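Local atomic coordinates of conserved hypothetical secreted protein (PDB entry 4RNZ), a protein that probably acts as a zinc-dependent endopeptidase of the M23 family that trims peptidoglycan and so helps determine the shape of the bacterial cell. Residues Asp32-Ala37 / Tyr264-Ala269; Ser36-Ser41 / Gly303-Ser308. One frame throughout, in Å; residues are numbered along the deposited sequence.

Contact 1 (Asp32-Ala37 / Tyr264-Ala269); sequences DKELSA and YAHMSA. With ZN (zinc ion), chain B.
The carboxylate of E34 meets the imidazole of H266 at the ring edge, and the two flat groups are nearly coplanar, 17° apart. E34 OE1 lies close to the ring plane (9° out of it), at the NE2 edge, and CG of E34 also lies in that plane. H266 NE2 donates to E34 OE1 at 2.5 Å, with an N-H...O angle of 153°. The oxygen receives it on its anti lone pair, the one turned away from OE2. OE2 does a different job: E34 OE2 binds the zinc ion at 2.0 Å. One carboxylate therefore holds a metal on one oxygen and a histidine on the other. With E34 OE1 at 3.0 Å from the zinc ion, the binding is essentially monodentate.

E34 projects from helix 30-36 in the N-terminal region and reaches into the metal site of the M23 peptidase region. H219, D223 and H301 supply the other protein ligands. A glutamate from another part of the chain thus occupies a coordination position at the zinc ion, which is consistent with a self-inhibited, latent state of the enzyme. The side chain of E34 is extended beyond CG, and this carries its carboxylate from the helix to the metal.

H266 sits where strand 260-267 turns a corner. Its ring is held at both nitrogens, since ND1 hydrogen-bonds to the carbonyl oxygen of T292. This fixes the rotation of the imidazole and keeps NE2 directed at E34.

Contact 2 (Ser36-Ser41 / Gly303-Ser308); sequences SAEIQS and GVYKNS
E38 bends at its second torsion (chi2 -57°), which brings its carboxylate up to the phenol end of Y305. Y305 has CG anti to its carbonyl carbon (chi1 -66°), and its phenol comes from the opposite direction to meet that carboxylate. The planes of the two groups are 32° apart. E38 OE2 lies obliquely to the ring, 3.5 Å from Y305 CZ. E38 OE1 and E38 OE2 are each modelled 3.2 Å from Y305 OH, but this closeness is doubtful because the model is too tight at the hydroxyl. The angles are poor, and neither pair is a hydrogen bond.

The polar end of E38 is satisfied elsewhere. OE1 hydrogen-bonds to the hydroxyl of Y249, and OE2 makes a salt bridge to R261. The same R261 forms a cation-pi contact with Y305, so the arginine links the acid and the aromatic ring.

The loop of E38 follows helix 30-36 and leads toward strand 44-49, with I39 packed on helix 11-17. Y305 belongs to strand 299-306 of the peptidase sheet, where its backbone pairs with R261 of the antiparallel neighbour 260-267.

How the contacts relate
Both contacts are buried, and each joins the N-terminal region to the M23 peptidase sheet through a glutamate. They start from one continuous piece of chain: contact 1 uses helix 30-36, contact 2 the loop after it. S36 and A37 belong to both. On the peptidase side they reach the neighbouring strands 260-267 and 299-306, and their centres lie 12 Å apart. Contact 1 is at the zinc site, and its partners join through a true hydrogen bond. Contact 2 lies nearer the centre of the chain; its touching residues do not bind the metal, and an arginine serves both partners.

Contact 1 (Asp32-Ala37 / Tyr264-Ala269)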
loop_
_atom_site.group_PDB
_atom_site.type_symbol
_atom_site.label_atom_id
_atom_site.label_comp_id
_atom_site.label_asym_id
_atom_site.label_seq_id
_atom_site.Cartn_x
_atom_site.Cartn_y
_atom_site.Cartn_z
ATOM N N ASP A 32 -16.841 9.858 -5.792
ATOM C CA ASP A 32 -15.719 10.284 -6.640
ATOM C C ASP A 32 -14.825 11.349 -5.966
ATOM O O ASP A 32 -13.608 11.342 -6.141
ATOM C CB ASP A 32 -16.226 10.753 -7.995
ATOM C CG ASP A 32 -16.585 9.597 -8.920
ATOM O OD1 ASP A 32 -16.231 8.439 -8.620
ATOM O OD2 ASP A 32 -17.228 9.857 -9.960
ATOM N N LYS A 33 -15.408 12.255 -5.183
ATOM C CA LYS A 33 -14.593 13.179 -4.398
ATOM C C LYS A 33 -13.677 12.452 -3.412
ATOM O O LYS A 33 -12.508 12.790 -3.304
ATOM C CB LYS A 33 -15.472 14.170 -3.649
ATOM C CG LYS A 33 -16.086 15.192 -4.581
ATOM C CD LYS A 33 -16.936 16.198 -3.824
ATOM C CE LYS A 33 -17.122 17.479 -4.614
ATOM N NZ LYS A 33 -18.561 17.826 -4.688
ATOM N N GLU A 34 -14.204 11.457 -2.700
ATOM C CA GLU A 34 -13.371 10.673 -1.781
ATOM C C GLU A 34 -12.196 10.043 -2.555
ATOM O O GLU A 34 -11.048 10.074 -2.126
ATOM C CB GLU A 34 -14.176 9.563 -1.100
ATOM C CG GLU A 34 -15.061 10.015 0.052
ATOM C CD GLU A 34 -15.477 8.858 0.979
ATOM O OE1 GLU A 34 -15.831 9.134 2.138
ATOM O OE2 GLU A 34 -15.449 7.676 0.562
ATOM N N LEU A 35 -12.508 9.506 -3.719
ATOM C CA LEU A 35 -11.519 8.860 -4.583
ATOM C C LEU A 35 -10.398 9.863 -4.937
ATOM O O LEU A 35 -9.192 9.566 -4.806
ATOM C CB LEU A 35 -12.248 8.328 -5.824
ATOM C CG LEU A 35 -12.063 6.936 -6.396
ATOM C CD1 LEU A 35 -12.002 5.845 -5.337
ATOM C CD2 LEU A 35 -13.187 6.677 -7.390
ATOM N N SER A 36 -10.809 11.080 -5.300
ATOM C CA SER A 36 -9.894 12.137 -5.674
ATOM C C SER A 36 -9.023 12.651 -4.553
ATOM O O SER A 36 -8.015 13.267 -4.817
ATOM C CB SER A 36 -10.671 13.316 -6.265
ATOM O OG SER A 36 -11.285 14.096 -5.246
ATOM N N ALA A 37 -9.398 12.413 -3.300
ATOM C CA ALA A 37 -8.598 12.873 -2.168
ATOM C C ALA A 37 -7.341 12.035 -1.939
ATOM O O ALA A 37 -6.529 12.386 -1.096
ATOM C CB ALA A 37 -9.446 12.886 -0.889
ATOM N N TYR A 264 -8.829 8.343 8.734
ATOM C CA TYR A 264 -10.107 8.539 9.408
ATOM C C TYR A 264 -10.677 9.866 8.966
ATOM O O TYR A 264 -10.215 10.901 9.435
ATOM C CB TYR A 264 -9.868 8.614 10.911
ATOM C CG TYR A 264 -9.196 7.404 11.484
ATOM C CD1 TYR A 264 -7.822 7.261 11.425
ATOM C CD2 TYR A 264 -9.937 6.410 12.096
ATOM C CE1 TYR A 264 -7.194 6.134 11.954
ATOM C CE2 TYR A 264 -9.326 5.292 12.630
ATOM C CZ TYR A 264 -7.954 5.165 12.571
ATOM O OH TYR A 264 -7.362 4.042 13.084
ATOM N N ALA A 265 -11.676 9.845 8.085
ATOM C CA ALA A 265 -12.121 11.057 7.403
ATOM C C ALA A 265 -13.584 11.408 7.660
ATOM O O ALA A 265 -14.390 10.568 8.066
ATOM C CB ALA A 265 -11.881 10.934 5.896
ATOM N N HIS A 266 -13.879 12.668 7.347
ATOM C CA HIS A 266 -15.156 13.326 7.514
ATOM C C HIS A 266 -15.439 13.705 8.967
ATOM O O HIS A 266 -16.582 13.721 9.379
ATOM C CB HIS A 266 -16.308 12.491 6.934
ATOM C CG HIS A 266 -16.131 12.157 5.486
ATOM N ND1 HIS A 266 -16.132 13.115 4.499
ATOM C CD2 HIS A 266 -15.928 10.974 4.860
ATOM C CE1 HIS A 266 -15.942 12.538 3.327
ATOM N NE2 HIS A 266 -15.809 11.240 3.522
ATOM N N MET A 267 -14.411 14.031 9.727
ATOM C CA MET A 267 -14.593 14.304 11.135
ATOM C C MET A 267 -15.246 15.678 11.330
ATOM O O MET A 267 -15.059 16.575 10.510
ATOM C CB MET A 267 -13.258 14.275 11.860
ATOM C CG MET A 267 -12.562 12.938 11.850
ATOM S SD MET A 267 -11.317 12.934 13.132
ATOM C CE MET A 267 -10.539 11.400 12.671
ATOM N N SER A 268 -16.017 15.831 12.409
ATOM C CA SER A 268 -16.542 17.144 12.798
ATOM C C SER A 268 -15.518 17.846 13.668
ATOM O O SER A 268 -15.502 19.069 13.728
ATOM C CB SER A 268 -17.903 17.045 13.501
ATOM O OG SER A 268 -17.858 16.151 14.598
ATOM N N ALA A 269 -14.616 17.091 14.289
ATOM C CA ALA A 269 -13.622 17.677 15.194
ATOM C C ALA A 269 -12.523 16.682 15.518
ATOM O O ALA A 269 -12.761 15.465 15.527
ATOM C CB ALA A 269 -14.301 18.126 16.492
HETATM ZN ZN ZN B . -15.583 6.168 1.862
#

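Contact 2 (Ser36-Ser41 / Gly303-Ser308)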
loop_
_atom_site.group_PDB
_atom_site.type_symbol
_atom_site.label_atom_id
_atom_site.label_comp_id
_atom_site.label_asym_id
_atom_site.label_seq_id
_atom_site.Cartn_x
_atom_site.Cartn_y
_atom_site.Cartn_z
ATOM N N SER A 36 -10.809 11.080 -5.300
ATOM C CA SER A 36 -9.894 12.137 -5.674
ATOM C C SER A 36 -9.023 12.651 -4.553
ATOM O O SER A 36 -8.015 13.267 -4.817
ATOM C CB SER A 36 -10.671 13.316 -6.265
ATOM O OG SER A 36 -11.285 14.096 -5.246
ATOM N N ALA A 37 -9.398 12.413 -3.300
ATOM C CA ALA A 37 -8.598 12.873 -2.168
ATOM C C ALA A 37 -7.341 12.035 -1.939
ATOM O O ALA A 37 -6.529 12.386 -1.096
ATOM C CB ALA A 37 -9.446 12.886 -0.889
ATOM N N GLU A 38 -7.173 10.937 -2.663
ATOM C CA GLU A 38 -6.025 10.050 -2.412
ATOM C C GLU A 38 -4.853 10.200 -3.379
ATOM O O GLU A 38 -4.072 9.266 -3.565
ATOM C CB GLU A 38 -6.476 8.582 -2.345
ATOM C CG GLU A 38 -7.028 8.171 -0.983
ATOM C CD GLU A 38 -6.049 8.397 0.196
ATOM O OE1 GLU A 38 -6.505 8.740 1.313
ATOM O OE2 GLU A 38 -4.821 8.223 0.034
ATOM N N ILE A 39 -4.693 11.384 -3.956
ATOM C CA ILE A 39 -3.513 11.677 -4.748
ATOM C C ILE A 39 -2.381 11.884 -3.751
ATOM O O ILE A 39 -2.407 12.822 -2.961
ATOM C CB ILE A 39 -3.679 12.951 -5.597
ATOM C CG1 ILE A 39 -4.858 12.831 -6.566
ATOM C CG2 ILE A 39 -2.401 13.234 -6.369
ATOM C CD1 ILE A 39 -5.163 14.137 -7.268
ATOM N N GLN A 40 -1.390 11.012 -3.764
ATOM C CA GLN A 40 -0.308 11.131 -2.788
ATOM C C GLN A 40 0.817 12.012 -3.284
ATOM O O GLN A 40 1.152 12.030 -4.478
ATOM C CB GLN A 40 0.208 9.742 -2.395
ATOM C CG GLN A 40 -0.858 8.918 -1.687
ATOM C CD GLN A 40 -1.436 9.646 -0.469
ATOM O OE1 GLN A 40 -0.690 10.096 0.408
ATOM N NE2 GLN A 40 -2.762 9.769 -0.412
ATOM N N SER A 41 1.437 12.736 -2.366
ATOM C CA SER A 41 2.588 13.519 -2.748
ATOM C C SER A 41 3.672 12.555 -3.234
ATOM O O SER A 41 3.711 11.381 -2.868
ATOM C CB SER A 41 3.080 14.411 -1.602
ATOM O OG SER A 41 3.722 13.651 -0.614
ATOM N N GLY A 303 -9.958 4.219 6.159
ATOM C CA GLY A 303 -9.079 3.659 5.139
ATOM C C GLY A 303 -7.804 3.049 5.696
ATOM O O GLY A 303 -7.238 3.553 6.668
ATOM N N VAL A 304 -7.360 1.957 5.078
ATOM C CA VAL A 304 -6.123 1.326 5.444
ATOM C C VAL A 304 -5.298 1.091 4.184
ATOM O O VAL A 304 -5.824 0.609 3.186
ATOM C CB VAL A 304 -6.332 0.012 6.209
ATOM C CG1 VAL A 304 -4.984 -0.626 6.557
ATOM C CG2 VAL A 304 -7.135 0.275 7.491
ATOM N N TYR A 305 -4.019 1.462 4.276
ATOM C CA TYR A 305 -3.027 1.330 3.192
ATOM C C TYR A 305 -1.846 0.506 3.686
ATOM O O TYR A 305 -1.225 0.880 4.676
ATOM C CB TYR A 305 -2.510 2.703 2.794
ATOM C CG TYR A 305 -3.593 3.525 2.177
ATOM C CD1 TYR A 305 -4.478 4.240 2.971
ATOM C CD2 TYR A 305 -3.769 3.555 0.791
ATOM C CE1 TYR A 305 -5.528 4.944 2.402
ATOM C CE2 TYR A 305 -4.805 4.282 0.221
ATOM C CZ TYR A 305 -5.682 4.955 1.048
ATOM O OH TYR A 305 -6.712 5.672 0.513
ATOM N N LYS A 306 -1.561 -0.609 3.021
ATOM C CA LYS A 306 -0.386 -1.421 3.322
ATOM C C LYS A 306 0.647 -1.197 2.221
ATOM O O LYS A 306 0.382 -1.527 1.079
ATOM C CB LYS A 306 -0.737 -2.904 3.369
ATOM C CG LYS A 306 0.465 -3.802 3.663
ATOM C CD LYS A 306 0.099 -5.281 3.746
ATOM C CE LYS A 306 1.344 -6.170 3.832
ATOM N NZ LYS A 306 1.042 -7.603 4.153
ATOM N N ASN A 307 1.812 -0.665 2.572
ATOM C CA ASN A 307 2.891 -0.441 1.595
ATOM C C ASN A 307 2.405 0.448 0.444
ATOM O O ASN A 307 2.711 0.213 -0.727
ATOM C CB ASN A 307 3.453 -1.773 1.090
ATOM C CG ASN A 307 4.332 -2.449 2.124
ATOM O OD1 ASN A 307 5.039 -1.779 2.838
ATOM N ND2 ASN A 307 4.288 -3.769 2.196
ATOM N N SER A 308 1.594 1.433 0.821
ATOM C CA SER A 308 1.038 2.453 -0.064
ATOM C C SER A 308 -0.235 2.030 -0.801
ATOM O O SER A 308 -0.907 2.872 -1.395
ATOM C CB SER A 308 2.118 2.978 -1.041
ATOM O OG SER A 308 2.134 2.148 -2.208
#